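Local atomic coordinates of replication initiation and membrane attachment protein (PDB entry 5WTN), a protein that probably takes part in assembling the primosome at the start and restart of bacterial DNA replication, acting as a tetramer that complexes with a primosomal re-initiation protein. Residues Q17-L22 with L106-P111; D163-V168 with P283-R288; G204-E209 with E231-L236; L219-A224 with P257-D262; F238-P243 with E272-E277. All blocks are in the same frame, centred on the assembly; numbering follows the deposited sequence.

Interaction 1: residues Q17-L22 with L106-P111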
# COMPACT_ATOMS: atom_id res chain seq x y z
N GLN A 17 -1.85 12.87 15.23
CA GLN A 17 -0.80 13.37 14.34
C GLN A 17 0.35 12.38 14.10
O GLN A 17 0.53 11.40 14.85
CB GLN A 17 -0.29 14.73 14.86
CG GLN A 17 -1.34 15.81 14.67
CD GLN A 17 -1.02 17.12 15.34
OE1 GLN A 17 -1.81 17.60 16.16
NE2 GLN A 17 0.10 17.72 14.98
N SER A 18 1.10 12.59 13.03
CA SER A 18 2.30 11.79 12.82
C SER A 18 3.29 12.53 11.97
O SER A 18 2.89 13.25 11.06
CB SER A 18 1.95 10.46 12.14
OG SER A 18 2.98 9.52 12.35
N ARG A 19 4.59 12.34 12.24
CA ARG A 19 5.58 12.76 11.26
C ARG A 19 6.04 11.59 10.39
O ARG A 19 6.87 11.75 9.48
CB ARG A 19 6.74 13.58 11.87
CG ARG A 19 7.09 13.31 13.33
CD ARG A 19 6.67 14.44 14.28
NE ARG A 19 5.22 14.69 14.23
CZ ARG A 19 4.67 15.80 13.72
NH1 ARG A 19 5.43 16.78 13.24
NH2 ARG A 19 3.34 15.93 13.71
N GLY A 20 5.48 10.42 10.66
CA GLY A 20 5.73 9.25 9.83
C GLY A 20 4.54 8.93 8.94
O GLY A 20 3.45 9.48 9.10
N VAL A 21 4.75 8.05 7.97
CA VAL A 21 3.63 7.45 7.25
C VAL A 21 3.65 5.95 7.53
O VAL A 21 4.70 5.30 7.49
CB VAL A 21 3.63 7.75 5.73
CG1 VAL A 21 2.49 7.00 5.03
CG2 VAL A 21 3.50 9.23 5.50
N LEU A 22 2.48 5.42 7.83
CA LEU A 22 2.39 4.05 8.26
C LEU A 22 2.11 3.28 6.96
O LEU A 22 1.17 3.61 6.25
CB LEU A 22 1.27 3.95 9.32
CG LEU A 22 1.23 5.20 10.26
CD1 LEU A 22 -0.01 5.40 11.21
CD2 LEU A 22 2.51 5.32 11.10
N LEU A 106 -2.92 15.26 22.42
CA LEU A 106 -2.31 15.06 21.12
C LEU A 106 -1.84 13.61 21.05
O LEU A 106 -0.99 13.19 21.82
CB LEU A 106 -1.12 16.01 20.96
CG LEU A 106 -0.84 16.57 19.57
CD1 LEU A 106 0.19 17.69 19.63
CD2 LEU A 106 -0.38 15.46 18.64
N TYR A 107 -2.42 12.85 20.14
CA TYR A 107 -2.00 11.47 19.95
C TYR A 107 -1.08 11.40 18.76
O TYR A 107 -1.51 11.53 17.62
CB TYR A 107 -3.22 10.59 19.69
CG TYR A 107 -4.06 10.39 20.91
CD1 TYR A 107 -3.47 10.23 22.15
CD2 TYR A 107 -5.44 10.39 20.84
CE1 TYR A 107 -4.23 10.06 23.30
CE2 TYR A 107 -6.21 10.22 21.98
CZ TYR A 107 -5.61 10.05 23.21
OH TYR A 107 -6.36 9.88 24.35
N GLU A 108 0.20 11.20 19.03
CA GLU A 108 1.22 11.22 17.98
C GLU A 108 1.60 9.78 17.61
O GLU A 108 2.25 9.07 18.38
CB GLU A 108 2.42 12.07 18.43
CG GLU A 108 3.75 11.84 17.73
CD GLU A 108 3.83 12.48 16.35
OE1 GLU A 108 2.86 13.17 15.94
OE2 GLU A 108 4.86 12.28 15.66
N LEU A 109 1.16 9.35 16.44
CA LEU A 109 1.39 7.96 16.05
C LEU A 109 2.82 7.69 15.63
O LEU A 109 3.42 8.45 14.87
CB LEU A 109 0.46 7.59 14.90
CG LEU A 109 -0.91 7.10 15.29
CD1 LEU A 109 -1.64 6.78 14.04
CD2 LEU A 109 -0.78 5.84 16.13
N ARG A 110 3.36 6.58 16.09
CA ARG A 110 4.70 6.18 15.68
C ARG A 110 4.64 4.87 14.91
O ARG A 110 3.85 3.99 15.20
CB ARG A 110 5.56 6.06 16.92
CG ARG A 110 5.59 7.34 17.75
CD ARG A 110 6.71 7.30 18.77
NE ARG A 110 7.95 6.86 18.13
CZ ARG A 110 8.97 7.66 17.83
NH1 ARG A 110 8.94 8.95 18.14
NH2 ARG A 110 10.03 7.14 17.22
N PRO A 111 5.47 4.76 13.87
CA PRO A 111 5.54 3.51 13.08
C PRO A 111 6.26 2.42 13.85
O PRO A 111 7.08 2.72 14.72
CB PRO A 111 6.36 3.93 11.86
CG PRO A 111 6.17 5.44 11.80
CD PRO A 111 6.17 5.88 13.21

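Interaction 2: residues D163-V168 with P283-R288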
# COMPACT_ATOMS: atom_id res chain seq x y z
N ASP A 163 30.54 9.89 -11.40
CA ASP A 163 30.73 9.09 -12.61
C ASP A 163 29.67 9.40 -13.67
O ASP A 163 29.99 9.46 -14.85
CB ASP A 163 30.68 7.59 -12.28
CG ASP A 163 31.97 7.07 -11.62
OD1 ASP A 163 32.98 7.83 -11.58
OD2 ASP A 163 31.99 5.91 -11.14
N VAL A 164 28.42 9.52 -13.25
CA VAL A 164 27.26 9.66 -14.15
C VAL A 164 26.75 11.08 -14.39
O VAL A 164 25.98 11.33 -15.32
CB VAL A 164 26.10 8.81 -13.58
CG1 VAL A 164 24.96 8.65 -14.58
CG2 VAL A 164 26.64 7.47 -13.20
N PHE A 165 27.21 12.02 -13.57
CA PHE A 165 26.62 13.37 -13.57
C PHE A 165 27.66 14.47 -13.44
O PHE A 165 28.75 14.24 -12.91
CB PHE A 165 25.66 13.51 -12.39
CG PHE A 165 24.42 12.68 -12.50
CD1 PHE A 165 23.43 13.00 -13.43
CD2 PHE A 165 24.22 11.58 -11.65
CE1 PHE A 165 22.28 12.23 -13.53
CE2 PHE A 165 23.06 10.79 -11.75
CZ PHE A 165 22.09 11.12 -12.68
N SER A 166 27.30 15.67 -13.89
CA SER A 166 28.11 16.86 -13.66
C SER A 166 27.21 18.06 -13.33
O SER A 166 26.01 18.05 -13.61
CB SER A 166 28.97 17.18 -14.89
OG SER A 166 30.10 16.33 -14.96
N ALA A 167 27.80 19.09 -12.72
CA ALA A 167 27.04 20.28 -12.35
C ALA A 167 27.48 21.46 -13.22
O ALA A 167 28.67 21.73 -13.36
CB ALA A 167 27.23 20.61 -10.88
N VAL A 168 26.51 22.17 -13.79
CA VAL A 168 26.85 23.36 -14.58
C VAL A 168 25.89 24.49 -14.27
O VAL A 168 24.72 24.26 -13.99
CB VAL A 168 26.82 23.06 -16.08
CG1 VAL A 168 27.98 22.16 -16.46
CG2 VAL A 168 25.50 22.43 -16.47
N PRO A 283 22.86 25.90 -9.79
CA PRO A 283 23.52 24.80 -10.51
C PRO A 283 22.51 23.90 -11.19
O PRO A 283 21.41 23.72 -10.67
CB PRO A 283 24.23 24.02 -9.40
CG PRO A 283 24.27 24.95 -8.22
CD PRO A 283 23.04 25.79 -8.33
N ARG A 284 22.89 23.33 -12.33
CA ARG A 284 22.01 22.43 -13.08
C ARG A 284 22.63 21.02 -13.19
O ARG A 284 23.84 20.87 -13.40
CB ARG A 284 21.71 23.02 -14.46
CG ARG A 284 20.85 22.15 -15.37
CD ARG A 284 20.21 22.98 -16.49
NE ARG A 284 19.64 22.15 -17.56
CZ ARG A 284 20.26 21.86 -18.70
NH1 ARG A 284 21.49 22.33 -18.93
NH2 ARG A 284 19.66 21.10 -19.60
N LEU A 285 21.80 20.00 -13.03
CA LEU A 285 22.28 18.63 -13.12
C LEU A 285 22.16 18.14 -14.57
O LEU A 285 21.11 18.29 -15.21
CB LEU A 285 21.49 17.73 -12.17
CG LEU A 285 21.92 16.27 -12.01
CD1 LEU A 285 23.25 16.09 -11.27
CD2 LEU A 285 20.82 15.51 -11.31
N VAL A 286 23.25 17.57 -15.08
CA VAL A 286 23.31 17.08 -16.46
C VAL A 286 24.09 15.75 -16.53
O VAL A 286 24.85 15.43 -15.59
CB VAL A 286 23.97 18.12 -17.39
CG1 VAL A 286 23.04 19.31 -17.62
CG2 VAL A 286 25.29 18.58 -16.80
N GLU A 287 23.90 14.99 -17.61
CA GLU A 287 24.65 13.75 -17.83
C GLU A 287 26.10 14.06 -18.19
O GLU A 287 26.41 15.14 -18.71
CB GLU A 287 24.06 12.95 -18.98
CG GLU A 287 22.57 12.70 -18.90
CD GLU A 287 22.08 11.79 -20.03
OE1 GLU A 287 20.85 11.59 -20.15
OE2 GLU A 287 22.93 11.26 -20.79
N ARG A 288 26.99 13.10 -17.94
CA ARG A 288 28.41 13.28 -18.28
C ARG A 288 28.84 12.47 -19.51
O ARG A 288 28.05 12.26 -20.44
CB ARG A 288 29.31 12.96 -17.09
CG ARG A 288 30.70 13.53 -17.25
CD ARG A 288 31.54 13.31 -16.03
NE ARG A 288 31.96 11.93 -15.90
CZ ARG A 288 33.00 11.52 -15.18
NH1 ARG A 288 33.73 12.41 -14.52
NH2 ARG A 288 33.31 10.23 -15.11

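Interaction 3: residues G204-E209 with E231-L236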
# COMPACT_ATOMS: atom_id res chain seq x y z
N GLY A 204 37.81 12.43 -5.74
CA GLY A 204 38.49 13.16 -6.79
C GLY A 204 37.75 14.40 -7.26
O GLY A 204 38.31 15.21 -7.99
N VAL A 205 36.50 14.57 -6.85
CA VAL A 205 35.77 15.79 -7.22
C VAL A 205 36.38 17.06 -6.59
O VAL A 205 36.09 18.18 -7.02
CB VAL A 205 34.25 15.72 -6.87
CG1 VAL A 205 33.58 14.52 -7.52
CG2 VAL A 205 34.04 15.69 -5.37
N PHE A 206 37.21 16.86 -5.56
CA PHE A 206 37.79 17.97 -4.81
C PHE A 206 39.21 17.64 -4.33
O PHE A 206 39.44 16.54 -3.82
CB PHE A 206 36.92 18.26 -3.58
CG PHE A 206 37.45 19.37 -2.71
CD1 PHE A 206 37.26 20.70 -3.08
CD2 PHE A 206 38.13 19.10 -1.54
CE1 PHE A 206 37.74 21.72 -2.30
CE2 PHE A 206 38.61 20.12 -0.75
CZ PHE A 206 38.42 21.44 -1.13
N ASP A 207 40.13 18.59 -4.41
CA ASP A 207 41.50 18.24 -4.07
C ASP A 207 41.75 18.47 -2.59
O ASP A 207 42.07 19.58 -2.17
CB ASP A 207 42.45 19.12 -4.88
CG ASP A 207 43.92 18.78 -4.68
OD1 ASP A 207 44.75 19.30 -5.46
OD2 ASP A 207 44.27 18.01 -3.74
N PHE A 208 41.74 17.40 -1.82
CA PHE A 208 41.92 17.52 -0.39
C PHE A 208 43.38 17.71 -0.02
O PHE A 208 43.70 18.34 0.98
CB PHE A 208 41.37 16.31 0.34
CG PHE A 208 39.88 16.28 0.43
CD1 PHE A 208 39.22 16.88 1.50
CD2 PHE A 208 39.12 15.62 -0.52
CE1 PHE A 208 37.85 16.84 1.59
CE2 PHE A 208 37.75 15.57 -0.43
CZ PHE A 208 37.11 16.18 0.63
N GLU A 209 44.27 17.12 -0.82
CA GLU A 209 45.70 17.22 -0.56
C GLU A 209 46.09 18.70 -0.46
O GLU A 209 46.68 19.14 0.54
CB GLU A 209 46.48 16.53 -1.67
CG GLU A 209 47.96 16.24 -1.35
CD GLU A 209 48.85 16.33 -2.58
OE1 GLU A 209 48.33 16.20 -3.71
OE2 GLU A 209 50.08 16.54 -2.42
N GLU A 231 32.60 14.92 3.88
CA GLU A 231 31.50 14.55 3.00
C GLU A 231 30.80 15.82 2.51
O GLU A 231 30.46 15.94 1.34
CB GLU A 231 30.54 13.63 3.76
CG GLU A 231 29.33 13.12 2.97
CD GLU A 231 28.33 12.35 3.84
OE1 GLU A 231 27.16 12.17 3.41
OE2 GLU A 231 28.72 11.91 4.96
N ALA A 232 30.62 16.78 3.42
CA ALA A 232 29.89 18.00 3.10
C ALA A 232 30.69 18.87 2.14
O ALA A 232 30.14 19.45 1.19
CB ALA A 232 29.60 18.76 4.36
N ILE A 233 31.98 18.97 2.41
CA ILE A 233 32.89 19.72 1.55
C ILE A 233 32.81 19.20 0.12
O ILE A 233 32.63 19.98 -0.81
CB ILE A 233 34.32 19.62 2.08
CG1 ILE A 233 34.48 20.51 3.31
CG2 ILE A 233 35.33 19.96 0.99
CD1 ILE A 233 35.89 20.55 3.85
N LYS A 234 32.93 17.88 -0.02
CA LYS A 234 32.83 17.20 -1.31
C LYS A 234 31.58 17.63 -2.08
O LYS A 234 31.67 18.00 -3.24
CB LYS A 234 32.79 15.69 -1.08
CG LYS A 234 34.08 14.94 -1.39
CD LYS A 234 34.12 13.56 -0.72
CE LYS A 234 33.10 12.58 -1.30
NZ LYS A 234 32.77 11.43 -0.38
N LYS A 235 30.43 17.61 -1.42
CA LYS A 235 29.18 17.90 -2.11
C LYS A 235 29.15 19.35 -2.51
O LYS A 235 28.66 19.70 -3.58
CB LYS A 235 27.97 17.58 -1.23
CG LYS A 235 27.99 16.20 -0.61
CD LYS A 235 26.58 15.74 -0.28
CE LYS A 235 26.56 14.34 0.34
NZ LYS A 235 25.25 14.08 1.00
N LEU A 236 29.67 20.21 -1.63
CA LEU A 236 29.66 21.64 -1.89
C LEU A 236 30.56 21.98 -3.07
O LEU A 236 30.16 22.70 -4.00
CB LEU A 236 30.07 22.38 -0.63
CG LEU A 236 28.95 22.34 0.41
CD1 LEU A 236 29.41 22.92 1.75
CD2 LEU A 236 27.73 23.08 -0.12

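Interaction 4: residues L219-A224 with P257-D262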
# COMPACT_ATOMS: atom_id res chain seq x y z
N LEU A 219 47.23 26.66 10.91
CA LEU A 219 47.14 26.04 12.23
C LEU A 219 45.79 25.42 12.53
O LEU A 219 45.38 25.34 13.69
CB LEU A 219 47.49 27.04 13.35
CG LEU A 219 48.90 27.66 13.34
CD1 LEU A 219 49.95 26.64 12.90
CD2 LEU A 219 48.96 28.94 12.49
N VAL A 220 45.12 24.93 11.49
CA VAL A 220 43.87 24.20 11.65
C VAL A 220 44.12 22.70 11.65
O VAL A 220 44.44 22.11 10.62
CB VAL A 220 42.86 24.55 10.54
CG1 VAL A 220 41.58 23.75 10.72
CG2 VAL A 220 42.58 26.04 10.53
N PRO A 221 43.97 22.07 12.82
CA PRO A 221 44.20 20.63 12.96
C PRO A 221 43.38 19.81 11.98
O PRO A 221 42.17 20.00 11.87
CB PRO A 221 43.74 20.35 14.39
CG PRO A 221 42.72 21.40 14.67
CD PRO A 221 43.18 22.63 13.93
N ARG A 222 44.04 18.89 11.27
CA ARG A 222 43.36 18.01 10.32
C ARG A 222 42.14 17.32 10.96
O ARG A 222 41.14 17.06 10.30
CB ARG A 222 44.37 16.99 9.77
CG ARG A 222 43.76 15.80 9.04
CD ARG A 222 43.49 16.12 7.58
NE ARG A 222 42.92 14.99 6.83
CZ ARG A 222 41.67 14.55 6.95
NH1 ARG A 222 40.82 15.12 7.80
NH2 ARG A 222 41.25 13.52 6.22
N ARG A 223 42.24 17.09 12.27
CA ARG A 223 41.15 16.52 13.06
C ARG A 223 39.86 17.33 12.95
O ARG A 223 38.78 16.80 13.19
CB ARG A 223 41.57 16.45 14.53
CG ARG A 223 42.99 15.94 14.78
CD ARG A 223 43.50 16.37 16.17
NE ARG A 223 42.43 16.45 17.16
CZ ARG A 223 42.01 15.44 17.92
NH1 ARG A 223 42.59 14.24 17.82
NH2 ARG A 223 41.02 15.62 18.79
N ALA A 224 39.98 18.61 12.60
CA ALA A 224 38.81 19.49 12.52
C ALA A 224 37.86 19.06 11.42
O ALA A 224 36.64 19.24 11.52
CB ALA A 224 39.22 20.93 12.31
N PRO A 257 36.20 28.74 17.69
CA PRO A 257 37.48 28.81 18.40
C PRO A 257 37.85 27.42 18.90
O PRO A 257 39.01 27.15 19.23
CB PRO A 257 37.18 29.73 19.59
CG PRO A 257 35.82 30.35 19.30
CD PRO A 257 35.10 29.35 18.45
N ALA A 258 36.85 26.55 18.95
CA ALA A 258 37.05 25.17 19.35
C ALA A 258 37.51 24.32 18.16
O ALA A 258 37.71 23.11 18.29
CB ALA A 258 35.77 24.60 19.93
N TYR A 259 37.64 24.95 17.00
CA TYR A 259 37.98 24.25 15.76
C TYR A 259 36.83 23.44 15.15
O TYR A 259 37.01 22.73 14.17
CB TYR A 259 39.30 23.49 15.89
CG TYR A 259 40.48 24.44 15.90
CD1 TYR A 259 41.19 24.70 17.07
CD2 TYR A 259 40.86 25.12 14.75
CE1 TYR A 259 42.27 25.59 17.07
CE2 TYR A 259 41.92 26.01 14.75
CZ TYR A 259 42.62 26.24 15.91
OH TYR A 259 43.68 27.13 15.88
N HIS A 260 35.66 23.50 15.78
CA HIS A 260 34.45 22.90 15.22
C HIS A 260 33.98 23.63 13.96
O HIS A 260 33.96 24.85 13.91
CB HIS A 260 33.34 22.92 16.25
CG HIS A 260 32.04 22.35 15.77
ND1 HIS A 260 30.95 23.14 15.46
CD2 HIS A 260 31.66 21.07 15.56
CE1 HIS A 260 29.95 22.36 15.07
NE2 HIS A 260 30.35 21.10 15.12
N ILE A 261 33.58 22.88 12.94
CA ILE A 261 33.00 23.47 11.74
C ILE A 261 31.51 23.18 11.65
O ILE A 261 31.09 22.03 11.65
CB ILE A 261 33.70 22.94 10.48
CG1 ILE A 261 35.19 23.24 10.56
CG2 ILE A 261 33.10 23.55 9.23
CD1 ILE A 261 35.98 22.59 9.46
N ASP A 262 30.70 24.23 11.57
CA ASP A 262 29.27 24.02 11.47
C ASP A 262 28.90 23.90 10.00
O ASP A 262 29.07 24.84 9.22
CB ASP A 262 28.49 25.16 12.11
CG ASP A 262 26.99 25.00 11.95
OD1 ASP A 262 26.53 23.83 11.93
OD2 ASP A 262 26.29 26.03 11.85
O HOH W 1 34.94 20.12 13.10

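Interaction 5: residues F238-P243 with E272-E277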
# COMPACT_ATOMS: atom_id res chain seq x y z
N PHE A 238 31.47 20.00 -5.43
CA PHE A 238 31.00 19.41 -6.66
C PHE A 238 29.80 20.19 -7.19
O PHE A 238 29.71 20.48 -8.38
CB PHE A 238 30.62 17.95 -6.43
CG PHE A 238 29.91 17.31 -7.60
CD1 PHE A 238 30.62 16.61 -8.56
CD2 PHE A 238 28.53 17.42 -7.73
CE1 PHE A 238 29.95 16.03 -9.64
CE2 PHE A 238 27.86 16.85 -8.80
CZ PHE A 238 28.57 16.15 -9.76
N LEU A 239 28.88 20.50 -6.29
CA LEU A 239 27.66 21.20 -6.65
C LEU A 239 27.96 22.61 -7.17
O LEU A 239 27.38 23.04 -8.16
CB LEU A 239 26.72 21.28 -5.45
CG LEU A 239 25.46 22.13 -5.62
CD1 LEU A 239 24.52 21.46 -6.58
CD2 LEU A 239 24.76 22.39 -4.30
N TYR A 240 28.84 23.32 -6.47
CA TYR A 240 29.16 24.71 -6.78
C TYR A 240 30.47 25.02 -7.54
O TYR A 240 30.72 26.18 -7.89
CB TYR A 240 29.12 25.50 -5.48
CG TYR A 240 27.75 25.57 -4.87
CD1 TYR A 240 26.67 26.01 -5.61
CD2 TYR A 240 27.52 25.19 -3.56
CE1 TYR A 240 25.40 26.09 -5.07
CE2 TYR A 240 26.26 25.26 -3.00
CZ TYR A 240 25.19 25.72 -3.76
OH TYR A 240 23.91 25.79 -3.23
N GLY A 241 31.29 24.01 -7.79
CA GLY A 241 32.54 24.21 -8.49
C GLY A 241 33.58 25.01 -7.72
O GLY A 241 34.47 25.65 -8.30
N ILE A 242 33.49 24.96 -6.40
CA ILE A 242 34.40 25.71 -5.54
C ILE A 242 35.80 25.09 -5.51
O ILE A 242 35.97 23.94 -5.13
CB ILE A 242 33.86 25.78 -4.08
CG1 ILE A 242 32.44 26.34 -4.05
CG2 ILE A 242 34.76 26.60 -3.18
CD1 ILE A 242 31.85 26.37 -2.69
N PRO A 243 36.82 25.87 -5.89
CA PRO A 243 38.24 25.47 -5.80
C PRO A 243 38.72 25.35 -4.34
O PRO A 243 38.04 25.86 -3.44
CB PRO A 243 38.97 26.59 -6.53
CG PRO A 243 38.05 27.75 -6.46
CD PRO A 243 36.66 27.19 -6.52
N GLU A 272 26.33 31.37 -0.81
CA GLU A 272 26.60 32.79 -1.03
C GLU A 272 27.70 32.98 -2.08
O GLU A 272 27.54 33.74 -3.04
CB GLU A 272 27.02 33.46 0.29
CG GLU A 272 25.90 33.65 1.33
CD GLU A 272 26.41 34.14 2.69
OE1 GLU A 272 27.57 34.62 2.78
OE2 GLU A 272 25.65 34.03 3.68
N TRP A 273 28.82 32.30 -1.88
CA TRP A 273 29.95 32.34 -2.81
C TRP A 273 29.48 32.12 -4.25
O TRP A 273 29.93 32.80 -5.17
CB TRP A 273 30.97 31.28 -2.41
CG TRP A 273 32.23 31.24 -3.22
CD1 TRP A 273 33.43 31.80 -2.90
CD2 TRP A 273 32.43 30.56 -4.48
NE1 TRP A 273 34.36 31.52 -3.88
CE2 TRP A 273 33.77 30.77 -4.86
CE3 TRP A 273 31.61 29.80 -5.32
CZ2 TRP A 273 34.31 30.25 -6.04
CZ3 TRP A 273 32.14 29.29 -6.49
CH2 TRP A 273 33.48 29.51 -6.84
N TYR A 274 28.55 31.18 -4.44
CA TYR A 274 28.09 30.86 -5.78
C TYR A 274 27.31 32.01 -6.39
O TYR A 274 27.48 32.31 -7.57
CB TYR A 274 27.26 29.58 -5.76
CG TYR A 274 27.01 28.96 -7.12
CD1 TYR A 274 25.79 29.15 -7.77
CD2 TYR A 274 27.97 28.16 -7.74
CE1 TYR A 274 25.54 28.56 -9.00
CE2 TYR A 274 27.72 27.57 -8.97
CZ TYR A 274 26.51 27.77 -9.59
OH TYR A 274 26.26 27.19 -10.81
N GLU A 275 26.47 32.66 -5.59
CA GLU A 275 25.73 33.83 -6.04
C GLU A 275 26.65 34.94 -6.56
O GLU A 275 26.30 35.63 -7.52
CB GLU A 275 24.83 34.37 -4.93
CG GLU A 275 23.78 33.39 -4.43
CD GLU A 275 23.10 33.87 -3.16
OE1 GLU A 275 23.28 35.06 -2.80
OE2 GLU A 275 22.38 33.06 -2.52
N LEU A 276 27.81 35.13 -5.94
CA LEU A 276 28.75 36.14 -6.43
C LEU A 276 29.41 35.71 -7.74
O LEU A 276 29.47 36.48 -8.70
CB LEU A 276 29.83 36.47 -5.39
CG LEU A 276 29.35 37.12 -4.10
CD1 LEU A 276 30.51 37.75 -3.34
CD2 LEU A 276 28.24 38.13 -4.37
N GLU A 277 29.89 34.48 -7.77
CA GLU A 277 30.63 33.96 -8.91
C GLU A 277 29.82 33.95 -10.20
O GLU A 277 30.27 34.45 -11.23
CB GLU A 277 31.11 32.54 -8.60
CG GLU A 277 32.06 31.97 -9.65
CD GLU A 277 33.51 32.31 -9.35
OE1 GLU A 277 34.42 31.72 -9.99
OE2 GLU A 277 33.74 33.15 -8.45

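Interaction 1: residues Q17-L22 with L106-P111
Gln17 meets Glu108 as a parallel bridge, their CA atoms 4.7 Å apart. The backbone bonds fix this register: Gln17 N gives to Tyr107 O at 2.8 Å, and Leu109 N gives to Gln17 O at 2.7 Å. Ser18 adds a side-chain bond, OG to Leu109 O at 2.8 Å; OG lies anti to the backbone N (chi1 -160°) and also accepts from Gly20 N, closing an ST turn where the chain leaves the strand. The one salt bridge joins Arg19 NE to Glu108 OE2 at 2.8 Å. The oxygen lies near the guanidinium plane, but NE meets its syn side 34° out of the carboxylate plane. Apolar contacts follow at Leu22, whose two methyls part: CD1 touches Leu109 CD1 at 3.5 Å, and CD2 touches Pro111 CG at 3.7 Å. Strand 13-17 is thereby added alongside strand 104-109, itself antiparallel to 90-95, an arrangement consistent with a winged-helix domain whose wing hairpin gains an extra N-terminal strand.

Interaction 2: residues D163-V168 with P283-R288
The Phe165 ring has Leu285 CD2 over one face and Val164 CG1 over the other, while Val286 O sits at its edge, in plane, 3.5 Å from Phe165 CD1. With Phe165 CG anti to its own carbonyl carbon (chi1 -68°), the root of the ring comes against the leucine, CG lying 3.8 Å from Leu285 CD1. Near the chain end, Asp163 CA lies over a face of the Arg288 guanidinium; Asp163 OD1 stays 4.3 Å from Arg288 NH2, well out of that plane, so the two charges are merely near each other. Val286 CG1 lies over one face of the Arg284 guanidinium, offset toward the rim.

The backbones form a two-stranded antiparallel sheet, with strand axes 4.6 Å apart and N-to-C directions at 152°. Ser166 and Val286 are a hydrogen-bonded pair: Ser166 N to Val286 O is 3.0 Å, and Val286 N to Ser166 O is 3.2 Å. Val168 and Arg284 form the next such pair, with Val168 N 3.0 Å from Arg284 O. On the face these four residues share, Val168 CG2 meets Val286 CG2 at 3.9 Å. An alanine at Phe165 would keep CB against Leu285 CD1 but lose the ring, and would probably leave a gap beside Leu285 and Val164. Ala167 and Leu285, on the other face, pack on Phe127 of the second subunit.

Interaction 3: residues G204-E209 with E231-L236
The lead-in to helix 208-217 rests on helix 227-240 through Phe206 and Phe208, which flank the N-cap residue Asp207 and meet Ile233 and Lys234. Asp207 OD2 itself bonds to Leu210 N. The central contact is a CH-pi interaction: Ile233 CG2 stands 3.9 Å from the centroid of the Phe206 ring, 19° off its normal, and comes nearest to CE2 at 3.7 Å. Phe206 CG, anti to the backbone N (chi1 179°), roots the ring on the side of Ile233. The Phe208 ring is turned differently. Phe206 CD2 lies over the centre of one of its faces, 3.5 Å above the plane, whereas Lys234 CG comes to its edge, in plane, 3.8 Å from Phe208 CE2. The aliphatic stem of the lysine thus makes this contact. Val205 CG2 adds an approach to Lys234 CG at 4.1 Å. No hydrogen bond crosses between the segments, so the junction depends on apolar fit. Beyond it, Phe208 has a cation-pi contact with Lys230. Ile233 also touches Leu266 of helix 263-278, so it lies between the lead-in and that helix, while Lys235 salt-bridges Asp121 of the second subunit.

Interaction 4: residues L219-A224 with P257-D262
Pro221 lies over one face of the Tyr259 ring, and this is the close part of the contact. Pro221 CD is 3.7 Å from the ring centroid, 20° off the normal, and 3.5 Å from Tyr259 CD2, a CH-pi approach offset toward the rim. Ala224 CB adds a touch on Tyr259 O at 3.4 Å. An alanine at Pro221 would lack CG and CD, and would probably uncover that ring face and let the tyrosine turn more freely. Val220 CG2 is more distant, 4.3 Å from Tyr259 CE2. Ile261 CD1 is 4.0 Å from Ala224 O, and beside these two residues a water bridges the loops. It accepts from Ile261 N at 3.1 Å; its link to Ala224 O is too short to trust, and that to Tyr259 O is weak. Leu219, with positive phi, is the C-prime residue of the Schellman motif ending helix 208-217. Val220 reaches Leu215 and Leu252, Ile261 reaches Val251, and both touch Ile255, fastening the loops to helices 208-217 and 244-254.

Interaction 5: residues F238-P243 with E272-E277
Tyr240 and Tyr274 form an oblique aromatic pair, centroids 4.9 Å apart and planes at 47°. Tyr240 CD1 lies over one face of the Tyr274 ring, offset toward the rim, while Tyr240 O sits at that ring's edge, in plane, 3.4 Å from Tyr274 CD2. The second group of contacts is CH-pi and aliphatic, gathered on Trp273. Its CG, anti to the backbone N (chi1 -177°), roots the indole on the side of Ile242. Ile242 CG1 stands over one face, 4.1 Å from the centroid of the six-membered ring and 24° off its normal; Glu277 OE2 lies over the opposite face, toward the rim. Pro243 CD reaches Trp273 CZ2 at 3.9 Å. Trp273 NE1 has its hydrogen-bond partner in Glu246 OE1. Gly241, with positive phi, is the first residue to leave helix 227-240, and Ile242 and Pro243 follow it onto the indole. With no hydrogen bond between the segments, the contact relies on ring and aliphatic surfaces, and the Glu246 bond probably limits how far the indole can rotate.

Interaction 1 stands apart: it joins strands 13-17 and 104-109 of the mixed sheet, with its centre 37 to 39 Å from the others, and closes before they open along the chain. Interactions 3, 4 and 5 all lie within the loop closed by interaction 2. Interactions 3 and 5 share helix 227-240, their centres 13 Å apart, and touch where Val205 meets Phe238. Interaction 2 touches interaction 5 through Pro283, which packs on Leu239, Tyr240 and Tyr274. Interaction 4 sits at the loop end of the helices, 17 Å from interaction 3 between centres. Interactions 1, 2, 3 and 5 touch the second subunit, so both regions contribute to the tetramer.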